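Local coordinates for single-strand DNA-binding protein (Agrobacterium tumefaciens, PDB 3BTP), which binds single-stranded DNA regardless of its nucleotide sequence and mediates nuclear uptake of the single-stranded T-DNA copies during crown gall transformation, at residues 165-175 against 191-199; 144-152 against 254-264. One frame throughout, in Å; residues are numbered along the deposited sequence.

Interaction 1. Residues 165-175 against 191-199; sequences AFERIDLPEQL and CFQYKLEVW. Unlike the reference sequence in segment 165-175: Leu171 (reference Ile).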
loop_
_atom_site.group_PDB
_atom_site.type_symbol
_atom_site.label_atom_id
_atom_site.label_comp_id
_atom_site.label_asym_id
_atom_site.label_seq_id
_atom_site.Cartn_x
_atom_site.Cartn_y
_atom_site.Cartn_z
ATOM N N ALA A 165 -12.638 -7.488 0.054
ATOM C CA ALA A 165 -13.268 -6.385 0.732
ATOM C C ALA A 165 -13.749 -6.762 2.112
ATOM O O ALA A 165 -13.626 -5.973 3.050
ATOM C CB ALA A 165 -14.492 -5.726 -0.177
ATOM N N PHE A 166 -14.354 -7.950 2.236
ATOM C CA PHE A 166 -14.826 -8.452 3.524
ATOM C C PHE A 166 -13.678 -8.586 4.546
ATOM O O PHE A 166 -13.757 -8.068 5.667
ATOM C CB PHE A 166 -15.504 -9.806 3.330
ATOM C CG PHE A 166 -16.183 -10.333 4.614
ATOM C CD1 PHE A 166 -17.466 -9.945 4.975
ATOM C CD2 PHE A 166 -15.553 -11.220 5.420
ATOM C CE1 PHE A 166 -18.042 -10.418 6.166
ATOM C CE2 PHE A 166 -16.136 -11.683 6.582
ATOM C CZ PHE A 166 -17.369 -11.267 6.946
ATOM N N GLU A 167 -12.620 -9.313 4.184
ATOM C CA GLU A 167 -11.492 -9.517 5.122
ATOM C C GLU A 167 -10.733 -8.225 5.422
ATOM O O GLU A 167 -10.075 -8.119 6.465
ATOM C CB GLU A 167 -10.543 -10.656 4.651
ATOM C CG GLU A 167 -11.235 -12.050 4.885
ATOM C CD GLU A 167 -11.579 -12.300 6.399
ATOM O OE1 GLU A 167 -11.070 -11.548 7.278
ATOM O OE2 GLU A 167 -12.307 -13.244 6.743
ATOM N N ARG A 168 -10.812 -7.256 4.533
ATOM C CA ARG A 168 -10.177 -5.949 4.770
ATOM C C ARG A 168 -10.866 -5.148 5.892
ATOM O O ARG A 168 -10.283 -4.207 6.443
ATOM C CB ARG A 168 -10.085 -5.150 3.444
ATOM C CG ARG A 168 -9.858 -3.619 3.526
ATOM C CD ARG A 168 -8.385 -3.378 3.477
ATOM N NE ARG A 168 -7.810 -2.039 3.786
ATOM C CZ ARG A 168 -7.572 -1.589 5.008
ATOM N NH1 ARG A 168 -8.007 -2.246 6.082
ATOM N NH2 ARG A 168 -6.923 -0.459 5.155
ATOM N N ILE A 169 -12.091 -5.515 6.265
ATOM C CA ILE A 169 -12.669 -4.931 7.480
ATOM C C ILE A 169 -11.760 -5.297 8.655
ATOM O O ILE A 169 -11.365 -6.478 8.838
ATOM C CB ILE A 169 -14.147 -5.301 7.744
ATOM C CG1 ILE A 169 -15.091 -4.908 6.542
ATOM C CG2 ILE A 169 -14.604 -4.632 9.097
ATOM C CD1 ILE A 169 -16.390 -5.886 6.265
ATOM N N ASP A 170 -11.330 -4.312 9.421
ATOM C CA ASP A 170 -10.366 -4.647 10.480
ATOM C C ASP A 170 -11.081 -4.762 11.834
ATOM O O ASP A 170 -12.122 -4.159 12.036
ATOM C CB ASP A 170 -9.210 -3.651 10.568
ATOM C CG ASP A 170 -9.680 -2.301 10.969
ATOM O OD1 ASP A 170 -10.725 -1.893 10.418
ATOM O OD2 ASP A 170 -9.042 -1.657 11.863
ATOM N N LEU A 171 -10.545 -5.580 12.728
ATOM C CA LEU A 171 -11.129 -5.627 14.073
ATOM C C LEU A 171 -10.519 -4.561 14.982
ATOM O O LEU A 171 -9.285 -4.460 15.087
ATOM C CB LEU A 171 -10.966 -7.020 14.714
ATOM C CG LEU A 171 -11.392 -8.034 13.624
ATOM C CD1 LEU A 171 -10.797 -9.332 13.999
ATOM C CD2 LEU A 171 -12.923 -8.150 13.436
ATOM N N PRO A 172 -11.386 -3.806 15.656
ATOM C CA PRO A 172 -11.025 -2.930 16.759
ATOM C C PRO A 172 -10.072 -3.600 17.730
ATOM O O PRO A 172 -10.299 -4.748 18.154
ATOM C CB PRO A 172 -12.368 -2.649 17.422
ATOM C CG PRO A 172 -13.303 -2.601 16.246
ATOM C CD PRO A 172 -12.825 -3.747 15.365
ATOM N N GLU A 173 -8.960 -2.892 17.960
ATOM C CA GLU A 173 -8.030 -3.058 19.093
ATOM C C GLU A 173 -8.632 -3.674 20.383
ATOM O O GLU A 173 -8.088 -4.622 20.917
ATOM C CB GLU A 173 -7.401 -1.679 19.433
ATOM C CG GLU A 173 -6.545 -1.635 20.745
ATOM C CD GLU A 173 -5.550 -2.805 20.834
ATOM O OE1 GLU A 173 -5.130 -3.302 19.747
ATOM O OE2 GLU A 173 -5.209 -3.235 21.976
ATOM N N GLN A 174 -9.743 -3.132 20.859
ATOM C CA GLN A 174 -10.282 -3.554 22.141
ATOM C C GLN A 174 -10.899 -4.927 22.019
ATOM O O GLN A 174 -10.650 -5.808 22.849
ATOM C CB GLN A 174 -11.297 -2.536 22.700
ATOM C CG GLN A 174 -10.676 -1.189 23.207
ATOM C CD GLN A 174 -9.297 -1.305 23.949
ATOM O OE1 GLN A 174 -9.215 -1.677 25.143
ATOM N NE2 GLN A 174 -8.220 -0.944 23.235
ATOM N N LEU A 175 -11.689 -5.088 20.962
ATOM C CA LEU A 175 -12.327 -6.350 20.619
ATOM C C LEU A 175 -11.275 -7.419 20.386
ATOM O O LEU A 175 -11.352 -8.485 20.977
ATOM C CB LEU A 175 -13.225 -6.155 19.398
ATOM C CG LEU A 175 -14.253 -7.182 18.929
ATOM C CD1 LEU A 175 -15.011 -6.529 17.791
ATOM C CD2 LEU A 175 -13.626 -8.500 18.439
ATOM N N CYS A 191 -14.796 -12.819 15.113
ATOM C CA CYS A 191 -14.242 -11.974 14.057
ATOM C C CYS A 191 -15.165 -11.917 12.836
ATOM O O CYS A 191 -15.477 -10.834 12.354
ATOM C CB CYS A 191 -12.857 -12.479 13.656
ATOM S SG CYS A 191 -11.595 -11.954 14.824
ATOM N N PHE A 192 -15.614 -13.087 12.370
ATOM C CA PHE A 192 -16.556 -13.185 11.246
ATOM C C PHE A 192 -17.910 -12.446 11.508
ATOM O O PHE A 192 -18.418 -11.669 10.655
ATOM C CB PHE A 192 -16.754 -14.665 10.830
ATOM C CG PHE A 192 -17.755 -14.837 9.754
ATOM C CD1 PHE A 192 -17.424 -14.586 8.436
ATOM C CD2 PHE A 192 -19.083 -15.204 10.068
ATOM C CE1 PHE A 192 -18.395 -14.697 7.427
ATOM C CE2 PHE A 192 -20.024 -15.328 9.096
ATOM C CZ PHE A 192 -19.654 -15.084 7.748
ATOM N N GLN A 193 -18.445 -12.633 12.713
ATOM C CA GLN A 193 -19.714 -12.034 13.092
ATOM C C GLN A 193 -19.469 -10.552 13.180
ATOM O O GLN A 193 -20.292 -9.771 12.725
ATOM C CB GLN A 193 -20.301 -12.605 14.446
ATOM C CG GLN A 193 -20.886 -14.001 14.383
ATOM C CD GLN A 193 -21.412 -14.589 15.777
ATOM O OE1 GLN A 193 -20.883 -14.293 16.896
ATOM N NE2 GLN A 193 -22.465 -15.425 15.678
ATOM N N TYR A 194 -18.342 -10.140 13.750
ATOM C CA TYR A 194 -18.033 -8.687 13.741
ATOM C C TYR A 194 -17.989 -8.080 12.310
ATOM O O TYR A 194 -18.620 -7.044 12.028
ATOM C CB TYR A 194 -16.730 -8.341 14.492
ATOM C CG TYR A 194 -16.464 -6.832 14.381
ATOM C CD1 TYR A 194 -17.008 -5.935 15.303
ATOM C CD2 TYR A 194 -15.745 -6.303 13.284
ATOM C CE1 TYR A 194 -16.777 -4.519 15.202
ATOM C CE2 TYR A 194 -15.510 -4.909 13.147
ATOM C CZ TYR A 194 -16.039 -4.030 14.097
ATOM O OH TYR A 194 -15.819 -2.674 13.947
ATOM N N LYS A 195 -17.193 -8.690 11.413
ATOM C CA LYS A 195 -17.105 -8.184 10.007
ATOM C C LYS A 195 -18.451 -8.299 9.245
ATOM O O LYS A 195 -18.778 -7.432 8.433
ATOM C CB LYS A 195 -15.945 -8.870 9.246
ATOM C CG LYS A 195 -14.545 -8.660 9.872
ATOM C CD LYS A 195 -13.443 -9.228 8.979
ATOM C CE LYS A 195 -12.165 -9.278 9.698
ATOM N NZ LYS A 195 -10.988 -9.337 8.774
ATOM N N LEU A 196 -19.205 -9.388 9.495
ATOM C CA LEU A 196 -20.559 -9.603 8.898
ATOM C C LEU A 196 -21.504 -8.433 9.177
ATOM O O LEU A 196 -22.219 -7.976 8.269
ATOM C CB LEU A 196 -21.180 -10.950 9.336
ATOM C CG LEU A 196 -22.506 -11.396 8.702
ATOM C CD1 LEU A 196 -22.331 -11.666 7.169
ATOM C CD2 LEU A 196 -23.169 -12.627 9.416
ATOM N N GLU A 197 -21.453 -7.857 10.380
ATOM C CA GLU A 197 -22.344 -6.718 10.651
ATOM C C GLU A 197 -21.906 -5.426 9.983
ATOM O O GLU A 197 -22.698 -4.666 9.555
ATOM C CB GLU A 197 -22.495 -6.457 12.128
ATOM C CG GLU A 197 -22.199 -7.594 13.011
ATOM C CD GLU A 197 -22.852 -7.379 14.362
ATOM O OE1 GLU A 197 -22.441 -6.390 15.067
ATOM O OE2 GLU A 197 -23.803 -8.171 14.672
ATOM N N VAL A 198 -20.610 -5.168 9.922
ATOM C CA VAL A 198 -20.097 -4.036 9.162
ATOM C C VAL A 198 -20.480 -4.223 7.701
ATOM O O VAL A 198 -20.995 -3.314 7.070
ATOM C CB VAL A 198 -18.589 -3.925 9.373
ATOM C CG1 VAL A 198 -18.026 -2.749 8.618
ATOM C CG2 VAL A 198 -18.361 -3.776 10.894
ATOM N N TRP A 199 -20.244 -5.421 7.185
ATOM C CA TRP A 199 -20.460 -5.719 5.772
ATOM C C TRP A 199 -21.933 -5.516 5.398
ATOM O O TRP A 199 -22.249 -4.815 4.433
ATOM C CB TRP A 199 -20.074 -7.201 5.594
ATOM C CG TRP A 199 -20.388 -7.789 4.271
ATOM C CD1 TRP A 199 -21.447 -8.608 3.951
ATOM C CD2 TRP A 199 -19.595 -7.663 3.078
ATOM N NE1 TRP A 199 -21.369 -8.971 2.650
ATOM C CE2 TRP A 199 -20.244 -8.418 2.079
ATOM C CE3 TRP A 199 -18.369 -7.039 2.781
ATOM C CZ2 TRP A 199 -19.709 -8.570 0.797
ATOM C CZ3 TRP A 199 -17.854 -7.150 1.482
ATOM C CH2 TRP A 199 -18.511 -7.926 0.521
#
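A single ammonium group, that of Lys195, is gripped by three oxygens of the 165-175 segment. Lys195 NZ donates to the backbone O of Glu167 at 2.8 Å, coming in at an angle of 119° at the oxygen and tilted from the carbonyl plane. It also makes a salt bridge with Glu167 OE1, 2.7 Å away and met nearly along the C-O axis, while a third bond, to Ile169 O, is weak. The lysine chain runs extended beyond CG, carrying CD past the carbonyl oxygens of Phe166 and Ile169 before the ammonium reaches Glu167; Glu167, bent at chi2 (-60°), curls its carboxylate back to meet it. Nearer the root of the same lysine, CB sits over one face of the Phe166 ring, 4.1 Å from its centroid, a CH-pi contact. Phe166 is a knob among Phe192, Lys195, Leu196 and Trp199 of helix 186-206. Its edge points at the face of Trp199 in a T-shaped pair, planes at 74°, with Phe166 CD1 3.7 Å from Trp199 CD2; Phe192 meets the phenylalanine obliquely and completes an aromatic cluster. Trp199 is held in turn by a hydrogen bond from its indole N-H to Thr211 O. Ile169 CG2 packs on Val198 CG1 at 3.9 Å. Farther along, Leu171, Pro172 and Leu175 gather round the Tyr194 ring, Pro172 CD lying 3.5 Å from Tyr194 CZ. The 165-175 segment is thus laid along helix 186-206, with apolar groups on either side of one charged group. Two backbone carbonyls and a carboxylate converging on one buried lysine would probably stabilise its protonated form and tie the chain at Glu167 and Ile169 to helix 186-206.

Interaction 2. Residues 144-152 against 254-264; sequences EFNASCRLY and FQAGSLLPDIL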
loop_
_atom_site.group_PDB
_atom_site.type_symbol
_atom_site.label_atom_id
_atom_site.label_comp_id
_atom_site.label_asym_id
_atom_site.label_seq_id
_atom_site.Cartn_x
_atom_site.Cartn_y
_atom_site.Cartn_z
ATOM N N GLU A 144 -28.524 -10.334 -10.111
ATOM C CA GLU A 144 -27.549 -9.557 -10.842
ATOM C C GLU A 144 -26.329 -9.147 -9.953
ATOM O O GLU A 144 -25.167 -9.400 -10.301
ATOM C CB GLU A 144 -28.209 -8.345 -11.504
ATOM C CG GLU A 144 -27.121 -7.671 -12.394
ATOM C CD GLU A 144 -27.559 -6.426 -13.151
ATOM O OE1 GLU A 144 -28.805 -6.189 -13.378
ATOM O OE2 GLU A 144 -26.598 -5.721 -13.551
ATOM N N PHE A 145 -26.611 -8.564 -8.797
ATOM C CA PHE A 145 -25.576 -8.279 -7.757
ATOM C C PHE A 145 -24.724 -9.508 -7.444
ATOM O O PHE A 145 -23.493 -9.418 -7.464
ATOM C CB PHE A 145 -26.193 -7.718 -6.466
ATOM C CG PHE A 145 -26.606 -6.240 -6.538
ATOM C CD1 PHE A 145 -25.675 -5.250 -6.914
ATOM C CD2 PHE A 145 -27.904 -5.824 -6.108
ATOM C CE1 PHE A 145 -25.998 -3.942 -6.910
ATOM C CE2 PHE A 145 -28.295 -4.458 -6.115
ATOM C CZ PHE A 145 -27.331 -3.495 -6.535
ATOM N N ASN A 146 -25.348 -10.658 -7.152
ATOM C CA ASN A 146 -24.622 -11.897 -6.845
ATOM C C ASN A 146 -23.922 -12.621 -7.970
ATOM O O ASN A 146 -23.107 -13.529 -7.699
ATOM C CB ASN A 146 -25.473 -12.880 -6.051
ATOM C CG ASN A 146 -25.670 -12.432 -4.563
ATOM O OD1 ASN A 146 -26.695 -12.723 -3.962
ATOM N ND2 ASN A 146 -24.692 -11.696 -4.002
ATOM N N ALA A 147 -24.218 -12.262 -9.216
ATOM C CA ALA A 147 -23.628 -12.873 -10.431
ATOM C C ALA A 147 -22.491 -12.046 -10.970
ATOM O O ALA A 147 -21.670 -12.554 -11.740
ATOM C CB ALA A 147 -24.680 -12.971 -11.549
ATOM N N SER A 148 -22.503 -10.742 -10.647
ATOM C CA SER A 148 -21.407 -9.817 -11.010
ATOM C C SER A 148 -20.178 -10.043 -10.139
ATOM O O SER A 148 -20.301 -10.482 -8.980
ATOM C CB SER A 148 -21.845 -8.335 -10.830
ATOM O OG SER A 148 -22.990 -8.092 -11.603
ATOM N N CYS A 149 -19.008 -9.682 -10.689
ATOM C CA CYS A 149 -17.884 -9.263 -9.847
ATOM C C CYS A 149 -18.095 -7.808 -9.281
ATOM O O CYS A 149 -18.024 -6.823 -10.020
ATOM C CB CYS A 149 -16.523 -9.387 -10.569
ATOM S SG CYS A 149 -15.180 -9.100 -9.397
ATOM N N ARG A 150 -18.375 -7.684 -7.981
ATOM C CA ARG A 150 -18.592 -6.370 -7.364
ATOM C C ARG A 150 -17.273 -5.739 -6.838
ATOM O O ARG A 150 -16.574 -6.316 -5.992
ATOM C CB ARG A 150 -19.612 -6.501 -6.216
ATOM C CG ARG A 150 -20.973 -7.112 -6.604
ATOM C CD ARG A 150 -22.013 -6.937 -5.441
ATOM N NE ARG A 150 -21.584 -7.531 -4.161
ATOM C CZ ARG A 150 -21.729 -8.813 -3.769
ATOM N NH1 ARG A 150 -22.328 -9.706 -4.558
ATOM N NH2 ARG A 150 -21.308 -9.196 -2.540
ATOM N N LEU A 151 -16.938 -4.554 -7.315
ATOM C CA LEU A 151 -15.675 -3.933 -6.908
ATOM C C LEU A 151 -16.001 -2.762 -5.965
ATOM O O LEU A 151 -16.793 -1.941 -6.343
ATOM C CB LEU A 151 -14.869 -3.496 -8.152
ATOM C CG LEU A 151 -14.217 -4.592 -9.033
ATOM C CD1 LEU A 151 -13.400 -4.031 -10.209
ATOM C CD2 LEU A 151 -13.244 -5.547 -8.233
ATOM N N TYR A 152 -15.470 -2.770 -4.715
ATOM C CA TYR A 152 -15.733 -1.701 -3.713
ATOM C C TYR A 152 -14.525 -0.731 -3.623
ATOM O O TYR A 152 -13.397 -1.188 -3.453
ATOM C CB TYR A 152 -15.971 -2.325 -2.352
ATOM C CG TYR A 152 -17.056 -3.349 -2.359
ATOM C CD1 TYR A 152 -18.387 -2.962 -2.188
ATOM C CD2 TYR A 152 -16.774 -4.705 -2.584
ATOM C CE1 TYR A 152 -19.397 -3.885 -2.236
ATOM C CE2 TYR A 152 -17.783 -5.652 -2.634
ATOM C CZ TYR A 152 -19.088 -5.226 -2.431
ATOM O OH TYR A 152 -20.105 -6.129 -2.414
ATOM N N PHE A 254 -15.250 -15.950 -10.966
ATOM C CA PHE A 254 -15.517 -14.642 -11.547
ATOM C C PHE A 254 -15.936 -13.649 -10.440
ATOM O O PHE A 254 -15.363 -12.590 -10.334
ATOM C CB PHE A 254 -16.572 -14.687 -12.668
ATOM C CG PHE A 254 -16.923 -13.312 -13.180
ATOM C CD1 PHE A 254 -15.955 -12.493 -13.749
ATOM C CD2 PHE A 254 -18.194 -12.818 -13.046
ATOM C CE1 PHE A 254 -16.284 -11.183 -14.152
ATOM C CE2 PHE A 254 -18.507 -11.535 -13.445
ATOM C CZ PHE A 254 -17.559 -10.748 -14.016
ATOM N N GLN A 255 -16.904 -14.030 -9.615
ATOM C CA GLN A 255 -17.433 -13.226 -8.552
ATOM C C GLN A 255 -16.448 -12.889 -7.482
ATOM O O GLN A 255 -16.589 -11.837 -6.874
ATOM C CB GLN A 255 -18.578 -13.937 -7.881
ATOM C CG GLN A 255 -19.847 -13.967 -8.683
ATOM C CD GLN A 255 -19.934 -15.214 -9.526
ATOM O OE1 GLN A 255 -19.064 -16.072 -9.463
ATOM N NE2 GLN A 255 -20.969 -15.305 -10.356
ATOM N N ALA A 256 -15.506 -13.808 -7.194
ATOM C CA ALA A 256 -14.422 -13.575 -6.246
ATOM C C ALA A 256 -13.380 -12.596 -6.752
ATOM O O ALA A 256 -12.566 -12.148 -5.978
ATOM C CB ALA A 256 -13.772 -14.882 -5.813
ATOM N N GLY A 257 -13.400 -12.241 -8.032
ATOM C CA GLY A 257 -12.424 -11.250 -8.570
ATOM C C GLY A 257 -11.208 -11.918 -9.202
ATOM O O GLY A 257 -10.286 -11.248 -9.719
ATOM N N SER A 258 -11.219 -13.260 -9.220
ATOM C CA SER A 258 -10.073 -13.989 -9.714
ATOM C C SER A 258 -10.039 -14.241 -11.213
ATOM O O SER A 258 -9.383 -15.178 -11.640
ATOM C CB SER A 258 -9.761 -15.220 -8.829
ATOM O OG SER A 258 -8.821 -14.762 -7.769
ATOM N N LEU A 259 -10.685 -13.369 -12.003
ATOM C CA LEU A 259 -10.755 -13.487 -13.442
ATOM C C LEU A 259 -10.770 -12.176 -14.193
ATOM O O LEU A 259 -11.245 -12.169 -15.321
ATOM C CB LEU A 259 -12.016 -14.293 -13.913
ATOM C CG LEU A 259 -12.092 -15.841 -13.759
ATOM C CD1 LEU A 259 -13.336 -16.511 -14.469
ATOM C CD2 LEU A 259 -10.824 -16.542 -14.221
ATOM N N LEU A 260 -10.225 -11.093 -13.662
ATOM C CA LEU A 260 -10.385 -9.776 -14.256
ATOM C C LEU A 260 -9.173 -9.481 -15.088
ATOM O O LEU A 260 -8.142 -10.133 -14.932
ATOM C CB LEU A 260 -10.485 -8.679 -13.181
ATOM C CG LEU A 260 -11.543 -8.782 -12.087
ATOM C CD1 LEU A 260 -11.139 -8.046 -10.685
ATOM C CD2 LEU A 260 -12.920 -8.398 -12.673
ATOM N N PRO A 261 -9.263 -8.463 -15.942
ATOM C CA PRO A 261 -8.089 -8.040 -16.729
ATOM C C PRO A 261 -7.086 -7.258 -15.874
ATOM O O PRO A 261 -7.344 -6.976 -14.686
ATOM C CB PRO A 261 -8.672 -7.149 -17.858
ATOM C CG PRO A 261 -10.125 -7.148 -17.686
ATOM C CD PRO A 261 -10.448 -7.645 -16.243
ATOM N N ASP A 262 -5.945 -6.973 -16.476
ATOM C CA ASP A 262 -4.810 -6.395 -15.851
ATOM C C ASP A 262 -5.142 -4.929 -15.444
ATOM O O ASP A 262 -4.698 -4.442 -14.395
ATOM C CB ASP A 262 -3.676 -6.341 -16.898
ATOM C CG ASP A 262 -3.347 -7.725 -17.541
ATOM O OD1 ASP A 262 -3.623 -8.766 -16.934
ATOM O OD2 ASP A 262 -2.787 -7.782 -18.674
ATOM N N ILE A 263 -5.869 -4.222 -16.315
ATOM C CA ILE A 263 -5.927 -2.758 -16.301
ATOM C C ILE A 263 -7.386 -2.402 -16.293
ATOM O O ILE A 263 -8.156 -2.919 -17.064
ATOM C CB ILE A 263 -5.219 -2.123 -17.500
ATOM C CG1 ILE A 263 -3.691 -2.380 -17.475
ATOM C CG2 ILE A 263 -5.493 -0.663 -17.572
ATOM C CD1 ILE A 263 -2.993 -2.172 -18.808
ATOM N N LEU A 264 -7.761 -1.521 -15.382
ATOM C CA LEU A 264 -9.083 -0.853 -15.378
ATOM C C LEU A 264 -8.912 0.669 -15.506
ATOM O O LEU A 264 -8.286 1.295 -14.675
ATOM C CB LEU A 264 -9.826 -1.205 -14.057
ATOM C CG LEU A 264 -11.324 -0.835 -13.814
ATOM C CD1 LEU A 264 -11.790 -1.513 -12.510
ATOM C CD2 LEU A 264 -11.543 0.649 -13.682
HETATM O O HOH W 1 -18.927 -10.074 -6.950
#
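Cys149 SG stands anti to its own backbone nitrogen (chi1 -171°), which sends the sulfur toward the turn at 254-257, and Gln255, bent at chi2 (92°), folds its amide back over the end of helix 142-147. Cys149 CB lies over one face of the Phe254 ring, offset toward the rim and 4.1 Å from the centroid, a CH-pi contact. Ala147 O approaches the same ring at its edge, in plane, so the phenyl is bordered by the helix end and by the start of strand 149-153. The sulfur points away from the ring, to Gly257 CA at 3.6 Å and to Leu260 CD2 at 4.0 Å. Polar links are few: Gln255 NE2 gives Ala147 O a weak bond of 3.2 Å, bent to 128° at the hydrogen. A water does more, donating to Ser148 O and, at 2.9 Å, to Gln255 O, and accepting from Arg150 N at 2.7 Å; it thereby stitches the strand backbone to the turn. Ser148 OG turns back to Glu144 O, which also receives backbone N-H groups from Ala147 and Ser148. Beyond the cysteine, Leu151 forks: CD2 slides alongside Leu260, whereas CD1 meets Leu264 CD1 tip to tip at 3.8 Å, reaching the beginning of strand 263-266. Outside the pair, Gln122 of strand 117-124 also packs on Phe254. The 254-257 segment is a type I beta turn, closed by Gly257 N to Phe254 O, with glycine at its last position in a left-handed backbone conformation. Seated on the helix-to-strand junction 147-149, this turn, with Leu260 and Leu264 after it, joins the two four-stranded antiparallel sheets of the chain, one containing 149-153 and the other 263-266, through a mostly apolar interface.

In the fold
Interaction 1 is nested along the chain within the loop that interaction 2 closes, and their centres lie 22 Å apart. They meet through strand 149-153: Ala165 CB packs on Tyr152 CD2 at 3.5 Å, and the Trp199 indole touches Arg150, with Trp199 CZ2 3.8 Å from Arg150 NH2. Arg150 also bonds to Asp212 O, close in sequence to the Thr211 carbonyl that holds Trp199, so the loop around 211-213 is shared by both. Helix 186-206 therefore leans on one part of the strand through interaction 1, while interaction 2 joins that strand to the sheet containing 263-266. Through Arg168, which salt-bridges an acidic side chain of another protein's chain, interaction 1 also borders a protein partner.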